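Local coordinates for protein N-acyl-D-glutamate deacylase (Bordetella bronchiseptica, PDB 3GIP) that hydrolyses the amide bond of N-acyl-D-glutamate, probably using its bound zinc, to release D-glutamate and a carboxylate, as a member of the amidohydrolase superfamily, at residues H66-L71 against L112-E117; I304-P309 against P368-P373. All blocks are in the same frame, centred on the assembly; numbering follows the deposited sequence.

Interaction 1 of 2, residues H66-L71 against L112-E117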
# COMPACT_ATOMS: atom_id res chain seq x y z
N HIS A 66 -0.23 -1.20 0.74
CA HIS A 66 -0.19 -0.81 -0.66
C HIS A 66 0.47 0.53 -0.90
O HIS A 66 -0.19 1.54 -1.18
CB HIS A 66 -1.59 -0.78 -1.27
CG HIS A 66 -1.58 -0.87 -2.77
ND1 HIS A 66 -1.73 -2.07 -3.44
CD2 HIS A 66 -1.33 0.06 -3.71
CE1 HIS A 66 -1.58 -1.86 -4.74
NE2 HIS A 66 -1.33 -0.58 -4.93
N GLY A 67 1.79 0.54 -0.81
CA GLY A 67 2.52 1.77 -1.05
C GLY A 67 3.25 1.75 -2.37
O GLY A 67 3.49 0.69 -2.95
N HIS A 68 3.58 2.94 -2.87
CA HIS A 68 4.34 3.10 -4.10
C HIS A 68 5.50 4.02 -3.76
O HIS A 68 6.03 4.72 -4.63
CB HIS A 68 3.49 3.75 -5.20
CG HIS A 68 2.52 2.82 -5.85
ND1 HIS A 68 2.92 1.68 -6.53
CD2 HIS A 68 1.17 2.86 -5.95
CE1 HIS A 68 1.86 1.07 -7.02
NE2 HIS A 68 0.78 1.76 -6.68
N ASP A 69 5.89 4.01 -2.49
CA ASP A 69 6.96 4.88 -1.99
C ASP A 69 8.37 4.32 -2.20
O ASP A 69 9.32 4.78 -1.58
CB ASP A 69 6.72 5.12 -0.50
CG ASP A 69 5.26 5.34 -0.18
OD1 ASP A 69 4.79 6.50 -0.26
OD2 ASP A 69 4.57 4.34 0.13
N ASP A 70 8.48 3.34 -3.09
CA ASP A 70 9.75 2.68 -3.40
C ASP A 70 10.99 3.57 -3.39
O ASP A 70 11.99 3.27 -2.74
CB ASP A 70 9.68 2.00 -4.76
CG ASP A 70 8.61 0.94 -4.83
OD1 ASP A 70 8.96 -0.24 -5.04
OD2 ASP A 70 7.42 1.28 -4.67
N LEU A 71 10.91 4.67 -4.13
CA LEU A 71 12.05 5.58 -4.26
C LEU A 71 12.02 6.82 -3.37
O LEU A 71 12.91 7.66 -3.46
CB LEU A 71 12.18 6.03 -5.72
CG LEU A 71 12.02 4.94 -6.78
CD1 LEU A 71 11.98 5.58 -8.15
CD2 LEU A 71 13.15 3.93 -6.67
N LEU A 112 5.66 3.06 -14.64
CA LEU A 112 6.85 3.32 -13.83
C LEU A 112 6.76 4.72 -13.23
O LEU A 112 7.45 5.04 -12.26
CB LEU A 112 8.11 3.19 -14.68
CG LEU A 112 8.55 1.77 -15.05
CD1 LEU A 112 9.77 1.82 -15.95
CD2 LEU A 112 8.85 0.99 -13.78
N ALA A 113 5.91 5.56 -13.81
CA ALA A 113 5.73 6.93 -13.33
C ALA A 113 5.10 6.92 -11.93
O ALA A 113 5.12 7.92 -11.22
CB ALA A 113 4.85 7.71 -14.29
N LEU A 114 4.53 5.78 -11.55
CA LEU A 114 3.92 5.66 -10.24
C LEU A 114 5.00 5.64 -9.17
O LEU A 114 4.70 5.76 -7.98
CB LEU A 114 3.09 4.36 -10.15
CG LEU A 114 1.91 4.19 -11.11
CD1 LEU A 114 1.30 2.80 -10.91
CD2 LEU A 114 0.87 5.27 -10.85
N LEU A 115 6.26 5.52 -9.59
CA LEU A 115 7.40 5.46 -8.66
C LEU A 115 8.20 6.75 -8.51
O LEU A 115 8.56 7.13 -7.40
CB LEU A 115 8.36 4.35 -9.09
CG LEU A 115 7.83 2.92 -9.19
CD1 LEU A 115 8.95 2.00 -9.66
CD2 LEU A 115 7.29 2.46 -7.85
N GLY A 116 8.52 7.40 -9.62
CA GLY A 116 9.30 8.63 -9.56
C GLY A 116 10.38 8.70 -10.62
O GLY A 116 10.43 7.85 -11.52
N GLU A 117 11.26 9.69 -10.52
CA GLU A 117 12.34 9.89 -11.49
C GLU A 117 13.67 9.24 -11.14
O GLU A 117 14.51 9.03 -12.01
CB GLU A 117 12.56 11.38 -11.73
CG GLU A 117 11.37 12.10 -12.36
CD GLU A 117 11.17 11.71 -13.82
OE1 GLU A 117 10.16 12.14 -14.41
OE2 GLU A 117 12.03 10.99 -14.37
O HOH W 1 8.53 5.85 -4.98
O HOH W 2 5.49 7.15 -5.99
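His68 and Leu115 bring the two backbones closest, CA to CA 6.0 Å, where the irregular chain of 66-71 passes the end of a short 3-10 turn that closes with a bond from Leu115 N to Leu112 O. No direct hydrogen bond joins the segments; two waters do that work. One accepts from Leu71 N and lies within bonding distance of His68 O and of Leu115 O (2.7 Å). The other lies likewise by His68 O and Leu114 O, so both waters approach His68 O, though they have too few protons to serve every acceptor around them at once.

Leu115 has the largest share of the packing. Its CD2 meets the carboxylate of Asp70, 3.4 Å from OD2, the two side chains meeting at a slant. This is van der Waals contact against a polar group whose oxygens are occupied elsewhere: OD2 accepts a weak bond from Gly93 N and OD1 another from Ala99 N. Nearer the backbone, Leu71 crosses Leu115 at about a right angle, its CD1 3.9 Å from Leu115 CB.

The 66-71 segment follows strand 57-64 of the TIM-type barrel of the amidohydrolases and begins with the His-X-His sequence well known in this superfamily. The side chain of His68 lies about 5 Å from the bound zinc and about 4 Å from a bound acetate. Leu114 CD1 sits over one face of its imidazole, 4.3 Å from CE1, while His68 CB rests 3.6 Å from Leu114 O. On the side of 66-71 turned from Leu115, Asp69 forms a salt bridge with Lys82 and accepts a hydrogen bond from Trp81.

Interaction 2 of 2, residues I304-P309 against P368-P373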
# COMPACT_ATOMS: atom_id res chain seq x y z
N ILE A 304 -6.97 15.90 -13.73
CA ILE A 304 -5.52 15.75 -13.83
C ILE A 304 -4.79 15.89 -12.50
O ILE A 304 -5.06 16.79 -11.71
CB ILE A 304 -4.96 16.76 -14.86
CG1 ILE A 304 -5.71 16.61 -16.19
CG2 ILE A 304 -3.46 16.54 -15.06
CD1 ILE A 304 -5.71 15.19 -16.76
N THR A 305 -3.85 14.97 -12.25
CA THR A 305 -3.05 14.99 -11.03
C THR A 305 -1.64 15.50 -11.33
O THR A 305 -0.94 15.99 -10.44
CB THR A 305 -2.95 13.59 -10.41
OG1 THR A 305 -2.53 12.65 -11.41
CG2 THR A 305 -4.30 13.16 -9.86
N TRP A 306 -1.23 15.37 -12.59
CA TRP A 306 0.07 15.84 -13.05
C TRP A 306 0.15 15.68 -14.56
O TRP A 306 -0.58 14.88 -15.13
CB TRP A 306 1.23 15.06 -12.40
CG TRP A 306 1.28 13.59 -12.75
CD1 TRP A 306 0.61 12.58 -12.13
CD2 TRP A 306 2.04 12.97 -13.80
NE1 TRP A 306 0.90 11.37 -12.73
CE2 TRP A 306 1.78 11.59 -13.76
CE3 TRP A 306 2.93 13.46 -14.78
CZ2 TRP A 306 2.36 10.67 -14.65
CZ3 TRP A 306 3.50 12.55 -15.67
CH2 TRP A 306 3.21 11.17 -15.59
N SER A 307 1.01 16.46 -15.20
CA SER A 307 1.22 16.39 -16.65
C SER A 307 2.58 16.98 -16.95
O SER A 307 2.85 18.14 -16.63
CB SER A 307 0.15 17.18 -17.42
OG SER A 307 0.50 17.28 -18.79
N THR A 308 3.45 16.20 -17.57
CA THR A 308 4.78 16.69 -17.88
C THR A 308 4.76 17.83 -18.91
O THR A 308 5.39 18.87 -18.69
CB THR A 308 5.69 15.55 -18.37
OG1 THR A 308 5.76 14.54 -17.36
CG2 THR A 308 7.10 16.06 -18.64
N PRO A 309 4.03 17.67 -20.02
CA PRO A 309 4.00 18.76 -21.00
C PRO A 309 3.13 19.94 -20.58
O PRO A 309 3.39 21.08 -20.96
CB PRO A 309 3.48 18.07 -22.26
CG PRO A 309 2.55 17.02 -21.71
CD PRO A 309 3.36 16.46 -20.55
N PRO A 368 3.06 9.76 -4.05
CA PRO A 368 3.89 10.85 -3.52
C PRO A 368 4.50 11.89 -4.45
O PRO A 368 4.79 13.00 -4.01
CB PRO A 368 4.95 10.11 -2.70
CG PRO A 368 5.10 8.82 -3.43
CD PRO A 368 3.66 8.46 -3.71
N ASN A 369 4.69 11.57 -5.73
CA ASN A 369 5.28 12.54 -6.64
C ASN A 369 4.28 13.36 -7.45
O ASN A 369 4.67 14.30 -8.14
CB ASN A 369 6.28 11.86 -7.58
CG ASN A 369 5.68 10.69 -8.33
OD1 ASN A 369 4.70 10.84 -9.05
ND2 ASN A 369 6.28 9.52 -8.16
N ASP A 370 3.00 13.02 -7.37
CA ASP A 370 1.97 13.75 -8.10
C ASP A 370 1.90 15.21 -7.64
O ASP A 370 2.01 15.50 -6.45
CB ASP A 370 0.60 13.10 -7.87
CG ASP A 370 0.43 11.80 -8.62
OD1 ASP A 370 1.43 11.25 -9.14
OD2 ASP A 370 -0.72 11.30 -8.68
N ALA A 371 1.70 16.12 -8.58
CA ALA A 371 1.62 17.55 -8.26
C ALA A 371 0.36 17.82 -7.42
O ALA A 371 0.40 18.58 -6.46
CB ALA A 371 1.59 18.38 -9.54
N ARG A 372 -0.74 17.20 -7.82
CA ARG A 372 -2.02 17.34 -7.12
C ARG A 372 -2.52 15.92 -6.91
O ARG A 372 -3.41 15.45 -7.61
CB ARG A 372 -3.02 18.13 -7.97
CG ARG A 372 -4.35 18.37 -7.28
CD ARG A 372 -4.19 19.27 -6.06
NE ARG A 372 -3.81 20.62 -6.44
CZ ARG A 372 -4.60 21.45 -7.12
NH1 ARG A 372 -5.81 21.06 -7.49
NH2 ARG A 372 -4.18 22.67 -7.43
N PRO A 373 -1.94 15.22 -5.93
CA PRO A 373 -2.31 13.84 -5.63
C PRO A 373 -3.71 13.60 -5.08
O PRO A 373 -4.37 14.50 -4.58
CB PRO A 373 -1.25 13.42 -4.63
CG PRO A 373 -1.09 14.68 -3.83
CD PRO A 373 -1.01 15.74 -4.92
O HOH W 3 -6.03 16.46 -8.95
O HOH W 4 -2.16 10.05 -10.55
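Obliquely to the Trp306 indole stands the Asp370 carboxylate, the two planes 43° apart, with Asp370 OD1 3.4 Å from Trp306 CD1; at the indole's edge, in its plane, lies Thr308 OG1. Trp306 CB packs loosely on Ala371 CB at 4.4 Å.

The other carboxylate oxygen, Asp370 OD2, approaches Thr305 OG1, and a water joins the two, donating to OD2 at 2.7 Å. Thr305 CG2 lies 3.3 Å from Arg372 O. A backbone hydrogen bond runs from Arg372 N to Thr305 O, 2.9 Å long and fairly straight at 161°. A second water donates to both Ile304 O and Arg372 O.

The chain turns a corner at Thr305, within strand 303-307, an outer strand of a small three-stranded antiparallel sheet. Thr305 and Trp306 bond through their backbones to Gly340 of strand 339-343, and Thr305 also packs on Ile342. Segment 368-373 approaches this strand as part of the loop that leads from strand 360-362 to helix 376-391.

In the fold
The centres of the two interactions lie 13 Å apart, and they come in series along the chain: interaction 1 is complete before interaction 2 begins. Three of the four segments are loops that follow barrel strands 57-64, 87-92 and 360-362; the fourth, 304-309, belongs to the small sheet of 287-290, 303-307 and 339-343. They touch directly: Asn369 ND2 packs 3.4 Å from Leu115 C, and Ala113 CB lies 3.9 Å from Trp306 CZ2. Interaction 1 is buried beside the zinc held by Cys95, His218 and His248, whereas interaction 2 is partly buried, with Asp370 about 12 Å from the metal. Interaction 2 ties the small sheet to a barrel loop that packs on 112-117.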